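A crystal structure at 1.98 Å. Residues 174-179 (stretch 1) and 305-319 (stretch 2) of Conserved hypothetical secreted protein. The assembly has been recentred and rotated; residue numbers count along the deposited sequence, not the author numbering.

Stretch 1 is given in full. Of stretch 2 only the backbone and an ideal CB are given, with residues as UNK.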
# COMPACT_ATOMS: atom_id res chain seq x y z
N SER A 174 2.29 -11.17 7.82
CA SER A 174 1.07 -10.41 8.11
C SER A 174 1.34 -8.96 8.57
O SER A 174 0.51 -8.08 8.35
CB SER A 174 0.26 -11.15 9.17
OG SER A 174 1.08 -11.42 10.27
N ASN A 175 2.50 -8.72 9.18
CA ASN A 175 2.93 -7.35 9.54
C ASN A 175 3.27 -6.41 8.37
O ASN A 175 3.56 -5.24 8.60
CB ASN A 175 4.11 -7.38 10.55
CG ASN A 175 5.43 -7.82 9.91
OD1 ASN A 175 5.62 -7.74 8.69
ND2 ASN A 175 6.35 -8.27 10.75
N GLY A 176 3.26 -6.92 7.13
CA GLY A 176 3.47 -6.08 5.94
C GLY A 176 4.91 -5.97 5.42
O GLY A 176 5.14 -5.45 4.33
N HIS A 177 5.86 -6.47 6.20
CA HIS A 177 7.28 -6.48 5.82
C HIS A 177 7.67 -7.80 5.14
O HIS A 177 6.96 -8.79 5.27
CB HIS A 177 8.13 -6.25 7.05
CG HIS A 177 7.88 -4.93 7.71
ND1 HIS A 177 8.85 -3.97 7.86
CD2 HIS A 177 6.75 -4.39 8.24
CE1 HIS A 177 8.34 -2.91 8.47
NE2 HIS A 177 7.07 -3.14 8.70
N TYR A 178 8.79 -7.79 4.41
CA TYR A 178 9.33 -8.96 3.70
C TYR A 178 10.47 -9.57 4.50
O TYR A 178 11.26 -8.83 5.10
CB TYR A 178 9.89 -8.57 2.35
CG TYR A 178 8.92 -8.08 1.27
CD1 TYR A 178 7.76 -8.80 0.94
CD2 TYR A 178 9.22 -6.92 0.54
CE1 TYR A 178 6.91 -8.34 -0.07
CE2 TYR A 178 8.40 -6.45 -0.46
CZ TYR A 178 7.23 -7.16 -0.77
OH TYR A 178 6.44 -6.66 -1.80
N TYR A 179 10.57 -10.87 4.45
CA TYR A 179 11.56 -11.59 5.18
C TYR A 179 12.24 -12.60 4.32
O TYR A 179 11.64 -13.18 3.44
CB TYR A 179 10.94 -12.27 6.40
CG TYR A 179 10.51 -11.28 7.42
CD1 TYR A 179 9.26 -10.75 7.40
CD2 TYR A 179 11.39 -10.81 8.36
CE1 TYR A 179 8.87 -9.81 8.30
CE2 TYR A 179 11.01 -9.87 9.27
CZ TYR A 179 9.74 -9.37 9.22
OH TYR A 179 9.33 -8.43 10.10
N UNK A 305 2.51 4.44 3.24
CA UNK A 305 1.78 3.53 2.35
C UNK A 305 2.77 2.65 1.60
O UNK A 305 3.64 3.18 0.91
CB UNK A 305 0.90 4.31 1.37
N UNK A 306 2.66 1.33 1.75
CA UNK A 306 3.47 0.39 1.00
C UNK A 306 2.59 -0.26 -0.07
O UNK A 306 1.64 -0.94 0.27
CB UNK A 306 4.09 -0.66 1.92
N UNK A 307 2.92 -0.06 -1.34
CA UNK A 307 2.16 -0.66 -2.45
C UNK A 307 0.68 -0.26 -2.38
O UNK A 307 -0.22 -1.06 -2.60
CB UNK A 307 2.29 -2.18 -2.42
N UNK A 308 0.48 1.01 -2.01
CA UNK A 308 -0.82 1.66 -1.91
C UNK A 308 -1.56 1.43 -0.60
O UNK A 308 -2.55 2.10 -0.32
CB UNK A 308 -1.70 1.18 -3.06
N UNK A 309 -1.09 0.50 0.24
CA UNK A 309 -1.77 0.16 1.46
C UNK A 309 -1.12 0.83 2.68
O UNK A 309 0.08 0.79 2.83
CB UNK A 309 -1.79 -1.36 1.63
N UNK A 310 -1.93 1.45 3.55
CA UNK A 310 -1.37 2.07 4.75
C UNK A 310 -0.70 1.02 5.63
O UNK A 310 -1.20 -0.10 5.75
CB UNK A 310 -2.46 2.80 5.54
N UNK A 311 0.42 1.39 6.22
CA UNK A 311 1.21 0.51 7.05
C UNK A 311 1.70 1.34 8.25
O UNK A 311 1.89 2.56 8.13
CB UNK A 311 2.37 -0.10 6.27
N UNK A 312 1.82 0.70 9.40
CA UNK A 312 2.26 1.38 10.61
C UNK A 312 3.67 1.96 10.44
O UNK A 312 4.64 1.20 10.26
CB UNK A 312 2.22 0.42 11.80
N UNK A 313 3.81 3.30 10.47
CA UNK A 313 5.12 3.91 10.22
C UNK A 313 6.15 3.47 11.26
O UNK A 313 7.33 3.30 10.94
CB UNK A 313 5.00 5.44 10.22
N UNK A 314 5.69 3.25 12.49
CA UNK A 314 6.56 2.89 13.59
C UNK A 314 7.30 1.59 13.35
O UNK A 314 8.44 1.44 13.76
CB UNK A 314 5.75 2.79 14.88
N UNK A 315 6.67 0.66 12.62
CA UNK A 315 7.35 -0.56 12.22
C UNK A 315 8.63 -0.37 11.44
O UNK A 315 9.47 -1.26 11.41
CB UNK A 315 6.39 -1.41 11.38
N UNK A 316 8.79 0.78 10.78
CA UNK A 316 9.99 1.05 9.99
C UNK A 316 10.93 2.04 10.64
O UNK A 316 11.98 2.38 10.05
CB UNK A 316 9.59 1.57 8.61
N UNK A 317 10.56 2.59 11.80
CA UNK A 317 11.49 3.47 12.50
C UNK A 317 12.32 2.61 13.44
O UNK A 317 11.83 2.09 14.41
CB UNK A 317 10.76 4.58 13.26
N UNK A 318 13.56 2.40 13.07
CA UNK A 318 14.46 1.47 13.72
C UNK A 318 15.82 1.78 13.18
O UNK A 318 15.93 2.44 12.18
CB UNK A 318 14.07 0.01 13.49
N UNK A 319 16.86 1.23 13.78
CA UNK A 319 18.22 1.45 13.31
C UNK A 319 18.79 0.26 12.59
O UNK A 319 19.66 0.38 11.76
CB UNK A 319 19.13 1.82 14.48

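Position 305 lies on an extended backbone, its CB beyond the reach of stretch 1, so many side chains would serve; it is Tyr 305. At 306 the CB points toward stretch 1, 5.5 Å from the O of Gly 176. Farther out lie that carbonyl and the face of the Tyr 178 ring, so a long side chain ending in a donor, ideally a cation, would suit. Lys 306 is extended, all four chi angles t; its NZ donates a hydrogen bond to Gly 176 O at 2.9 Å and sits 3.5 Å from the centroid of the Tyr 178 ring, over its face, in a cation-pi interaction.

Positions 307 and 308 are the corners of a type I' turn, both with positive phi, which favours Asn, Gly or Asp. At 307 the CB points toward stretch 1, where the hydroxyl of Tyr 178 invites a polar group. Asn 307 tolerates phi of 57° and shares a water with the tyrosine: Tyr 178 OH donates to it at 2.6 Å, and Asn 307 ND2 at 3.3 Å. Position 308 is out of reach and could be small or polar; Ser 308 bonds through OG to Asn 307 O at 2.5 Å.

The CB of 309 points toward stretch 1 but has nothing of it within 5.5 Å; Arg 309 bonds elsewhere in the structure. Position 310, with phi of -62°, admits proline and is Pro 310. At 311 the CB points toward stretch 1, where Gly 176 leaves room for an aliphatic group such as leucine, valine or isoleucine. In Ile 311, CD1 comes within 3.9 Å of Gly 176 O, and an ideal CB on the glycine would clash with it.

Position 312 points sideways, and several polar residues would do. Asn 312 OD1 accepts a hydrogen bond from the backbone N of 314 at 3.1 Å, while its backbone O takes a water that also binds His 177 NE2. Helical angles at 313 and 314, both without contact to stretch 1, accommodate Pro 313 and Leu 314. At 315 an ideal CB would lie a tight 3.3 Å from His 177 NE2, favouring Gly 315.

At 316, a sideways CB 4.7 Å from His 177 CE1 suggests a flat side chain: Tyr 316 lays its ring obliquely against the imidazole, centroids 4.2 Å apart. A long chain could return from 318 toward the histidine; poorly ordered Arg 318 brings NH1 to 3.5 Å from His 177 CE1. Positions 317 and 319, out of reach, are Ile 317 and Thr 319.

Stretch 2, residues 305-319: YKNSRPINPLGYIRT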
# COMPACT_ATOMS: atom_id res chain seq x y z
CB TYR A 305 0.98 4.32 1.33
CG TYR A 305 -0.10 5.11 1.99
CD1 TYR A 305 0.17 6.35 2.54
CD2 TYR A 305 -1.39 4.59 2.10
CE1 TYR A 305 -0.82 7.05 3.22
CE2 TYR A 305 -2.39 5.31 2.76
CZ TYR A 305 -2.07 6.53 3.32
OH TYR A 305 -3.03 7.24 3.98
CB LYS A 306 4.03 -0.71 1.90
CG LYS A 306 4.87 -1.74 1.15
CD LYS A 306 5.45 -2.81 2.07
CE LYS A 306 6.12 -3.94 1.27
NZ LYS A 306 6.91 -4.90 2.12
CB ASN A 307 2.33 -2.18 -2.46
CG ASN A 307 3.70 -2.60 -2.98
OD1 ASN A 307 4.21 -1.97 -3.87
ND2 ASN A 307 4.27 -3.66 -2.42
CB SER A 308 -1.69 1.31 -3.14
OG SER A 308 -2.42 0.11 -2.86
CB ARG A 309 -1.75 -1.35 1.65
CG ARG A 309 -2.56 -2.08 0.57
CD ARG A 309 -2.47 -3.58 0.75
NE ARG A 309 -1.16 -4.09 0.37
CZ ARG A 309 -0.83 -4.58 -0.84
NH1 ARG A 309 -1.71 -4.66 -1.84
NH2 ARG A 309 0.41 -5.02 -1.04
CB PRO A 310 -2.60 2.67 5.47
CG PRO A 310 -3.81 2.16 4.77
CD PRO A 310 -3.40 1.54 3.47
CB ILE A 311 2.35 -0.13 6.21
CG1 ILE A 311 3.06 -1.24 7.00
CG2 ILE A 311 3.35 0.93 5.75
CD1 ILE A 311 3.96 -2.16 6.17
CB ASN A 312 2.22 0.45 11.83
CG ASN A 312 2.59 1.16 13.12
OD1 ASN A 312 2.80 2.38 13.15
ND2 ASN A 312 2.69 0.41 14.18
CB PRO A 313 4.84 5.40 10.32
CG PRO A 313 3.40 5.52 9.98
CD PRO A 313 2.77 4.32 10.64
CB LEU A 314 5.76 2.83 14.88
CG LEU A 314 5.09 4.16 15.29
CD1 LEU A 314 4.65 4.03 16.74
CD2 LEU A 314 5.95 5.41 15.11
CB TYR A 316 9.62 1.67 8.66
CG TYR A 316 9.09 0.74 7.62
CD1 TYR A 316 9.96 -0.06 6.87
CD2 TYR A 316 7.73 0.71 7.34
CE1 TYR A 316 9.47 -0.90 5.88
CE2 TYR A 316 7.23 -0.12 6.35
CZ TYR A 316 8.10 -0.92 5.62
OH TYR A 316 7.59 -1.74 4.64
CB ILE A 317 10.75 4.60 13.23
CG1 ILE A 317 10.11 5.50 12.16
CG2 ILE A 317 11.72 5.39 14.09
CD1 ILE A 317 9.30 6.65 12.70
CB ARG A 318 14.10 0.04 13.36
CG ARG A 318 14.42 -0.36 11.92
CD ARG A 318 13.32 -1.19 11.29
NE ARG A 318 13.31 -1.17 9.83
CZ ARG A 318 12.49 -1.92 9.10
NH1 ARG A 318 11.66 -2.73 9.71
NH2 ARG A 318 12.52 -1.89 7.77
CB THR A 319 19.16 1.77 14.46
OG1 THR A 319 18.57 2.77 15.29
CG2 THR A 319 20.43 2.26 13.93
O HOH W 1 5.22 -1.50 10.04
O HOH W 2 7.26 -4.65 -3.24
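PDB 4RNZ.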